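Local atomic coordinates of polyphenol oxidase, chloroplastic (Malus domestica, PDB entry 6ELV), a protein that oxidises mono- and o-diphenols to o-quinones and is represented here by its recombinantly expressed C-terminal domain, crystallised with a bound calcium ion. Residues F64-N69 with V123-V128. Numbering follows the deposited sequence.
Sequences FDVYVN and VVVTLV
Asn69 lies side by side with Val124 at one end of an antiparallel strand pair, and its side chain follows the valine outward. Its CB carries CG between the backbone N and the carbonyl carbon (chi1 69°), which brings CG to 3.8 Å from Val124 CB. From there the amide divides: Asn69 OD1 comes within 3.5 Å of Val124 CG1 and is as close to CB, whereas ND2 also has CB as its closest contact but lies nearer CG2 than OD1 does. A water lies 2.7 Å from Asn69 OD1 and is also within bonding distance of Val124 O and Thr126 OG1, so that one solvent molecule bridges the amide and the hydroxyl.

Asp65 with Val128, Tyr67 with Thr126 and Asn69 with Val124 form hydrogen-bonded pairs, each closed by two backbone bonds; that from Thr126 N to Tyr67 O is almost straight, 174° at the hydrogen. On the face these pairs share, CD1 and CE1 of Tyr67 rest against Val128 CG2, with CD1 at 3.8 Å.

The other face is apolar. Val66 and Val68 are directly opposite Leu127 and Val125 in non-hydrogen-bonded pairs. Val66 forks over two neighbours, CG1 touching Val125 CG1 and CG2 meeting Leu127 CD2, each at 3.9 Å; Phe64 CE1 also approaches Leu127 CD2. Strands 48-57 and 135-142 of the second sheet cover this side: Leu49 touches both Val66 and Val125, and Ile136 packs on Leu127.

Segments 64-69 and 123-128 run at 158° to each other; their strands are interior to a mixed sheet, flanked by strands 25-30 and 82-89. Antiparallel pairing of two interior strands, with branched aliphatic residues turned toward a second sheet, is characteristic of the centre of a beta-sandwich, here that of the polyphenol oxidase C-terminal domain.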
loop_
_atom_site.group_PDB
_atom_site.type_symbol
_atom_site.label_atom_id
_atom_site.label_comp_id
_atom_site.label_asym_id
_atom_site.label_seq_id
_atom_site.Cartn_x
_atom_site.Cartn_y
_atom_site.Cartn_z
ATOM N N PHE A 64 -4.739 -9.697 0.115
ATOM C CA PHE A 64 -3.528 -9.207 0.745
ATOM C C PHE A 64 -3.894 -8.064 1.676
ATOM O O PHE A 64 -4.848 -7.318 1.430
ATOM C CB PHE A 64 -2.419 -8.830 -0.259
ATOM C CG PHE A 64 -2.717 -7.647 -1.155
ATOM C CD1 PHE A 64 -2.483 -6.340 -0.731
ATOM C CD2 PHE A 64 -3.154 -7.853 -2.456
ATOM C CE1 PHE A 64 -2.716 -5.268 -1.570
ATOM C CE2 PHE A 64 -3.393 -6.788 -3.308
ATOM C CZ PHE A 64 -3.176 -5.490 -2.865
ATOM N N ASP A 65 -3.121 -7.939 2.746
ATOM C CA ASP A 65 -3.332 -6.924 3.760
ATOM C C ASP A 65 -2.240 -5.865 3.660
ATOM O O ASP A 65 -1.116 -6.142 3.230
ATOM C CB ASP A 65 -3.375 -7.548 5.156
ATOM C CG ASP A 65 -4.489 -8.578 5.309
ATOM O OD1 ASP A 65 -5.517 -8.504 4.596
ATOM O OD2 ASP A 65 -4.341 -9.461 6.169
ATOM N N VAL A 66 -2.587 -4.643 4.048
ATOM C CA VAL A 66 -1.705 -3.491 3.913
ATOM C C VAL A 66 -1.492 -2.870 5.282
ATOM O O VAL A 66 -2.465 -2.600 6.002
ATOM C CB VAL A 66 -2.304 -2.448 2.955
ATOM C CG1 VAL A 66 -1.330 -1.292 2.745
ATOM C CG2 VAL A 66 -2.686 -3.093 1.629
ATOM N N TYR A 67 -0.226 -2.634 5.624
ATOM C CA TYR A 67 0.166 -2.007 6.879
ATOM C C TYR A 67 1.080 -0.822 6.590
ATOM O O TYR A 67 1.737 -0.758 5.548
ATOM C CB TYR A 67 0.898 -2.997 7.805
ATOM C CG TYR A 67 0.036 -4.137 8.282
ATOM C CD1 TYR A 67 -0.302 -5.189 7.435
ATOM C CD2 TYR A 67 -0.434 -4.173 9.586
ATOM C CE1 TYR A 67 -1.090 -6.230 7.881
ATOM C CE2 TYR A 67 -1.221 -5.214 10.035
ATOM C CZ TYR A 67 -1.559 -6.231 9.172
ATOM O OH TYR A 67 -2.346 -7.273 9.613
ATOM N N VAL A 68 1.149 0.104 7.540
ATOM C CA VAL A 68 2.020 1.270 7.428
ATOM C C VAL A 68 2.813 1.418 8.719
ATOM O O VAL A 68 2.286 1.175 9.810
ATOM C CB VAL A 68 1.182 2.541 7.144
ATOM C CG1 VAL A 68 2.053 3.790 7.094
ATOM C CG2 VAL A 68 0.435 2.393 5.835
ATOM N N ASN A 69 4.067 1.855 8.604
ATOM C CA ASN A 69 4.850 2.191 9.784
ATOM C C ASN A 69 5.724 3.401 9.502
ATOM O O ASN A 69 5.971 3.765 8.355
ATOM C CB ASN A 69 5.681 1.011 10.351
ATOM C CG ASN A 69 6.842 0.576 9.461
ATOM O OD1 ASN A 69 6.701 -0.342 8.651
ATOM N ND2 ASN A 69 8.009 1.182 9.649
ATOM N N VAL A 123 6.746 7.164 4.378
ATOM C CA VAL A 123 6.320 6.103 5.283
ATOM C C VAL A 123 6.745 4.774 4.681
ATOM O O VAL A 123 7.106 4.688 3.507
ATOM C CB VAL A 123 4.797 6.120 5.538
ATOM C CG1 VAL A 123 4.375 7.443 6.165
ATOM C CG2 VAL A 123 4.025 5.850 4.234
ATOM N N VAL A 124 6.680 3.721 5.492
ATOM C CA VAL A 124 6.900 2.367 4.995
ATOM C C VAL A 124 5.562 1.666 4.852
ATOM O O VAL A 124 4.785 1.587 5.816
ATOM C CB VAL A 124 7.835 1.574 5.918
ATOM C CG1 VAL A 124 7.927 0.121 5.453
ATOM C CG2 VAL A 124 9.217 2.218 5.943
ATOM N N VAL A 125 5.304 1.137 3.661
ATOM C CA VAL A 125 4.100 0.370 3.372
ATOM C C VAL A 125 4.500 -1.091 3.259
ATOM O O VAL A 125 5.430 -1.428 2.514
ATOM C CB VAL A 125 3.424 0.858 2.080
ATOM C CG1 VAL A 125 2.208 -0.003 1.745
ATOM C CG2 VAL A 125 2.995 2.325 2.248
ATOM N N THR A 126 3.778 -1.950 3.972
ATOM C CA THR A 126 3.995 -3.389 3.951
ATOM C C THR A 126 2.784 -4.053 3.312
ATOM O O THR A 126 1.644 -3.765 3.693
ATOM C CB THR A 126 4.200 -3.908 5.382
ATOM O OG1 THR A 126 5.360 -3.293 5.959
ATOM C CG2 THR A 126 4.416 -5.410 5.422
ATOM N N LEU A 127 3.039 -4.942 2.355
ATOM C CA LEU A 127 2.000 -5.729 1.704
ATOM C C LEU A 127 2.178 -7.177 2.134
ATOM O O LEU A 127 3.270 -7.741 1.986
ATOM C CB LEU A 127 2.102 -5.610 0.184
ATOM C CG LEU A 127 2.080 -4.190 -0.390
ATOM C CD1 LEU A 127 2.114 -4.263 -1.899
ATOM C CD2 LEU A 127 0.862 -3.433 0.071
ATOM N N VAL A 128 1.112 -7.775 2.649
ATOM C CA VAL A 128 1.145 -9.105 3.247
ATOM C C VAL A 128 0.209 -10.004 2.460
ATOM O O VAL A 128 -1.010 -9.954 2.643
ATOM C CB VAL A 128 0.717 -9.059 4.724
ATOM C CG1 VAL A 128 0.886 -10.421 5.352
ATOM C CG2 VAL A 128 1.489 -7.979 5.508
HETATM O O HOH W 1 4.552 -1.054 7.134
#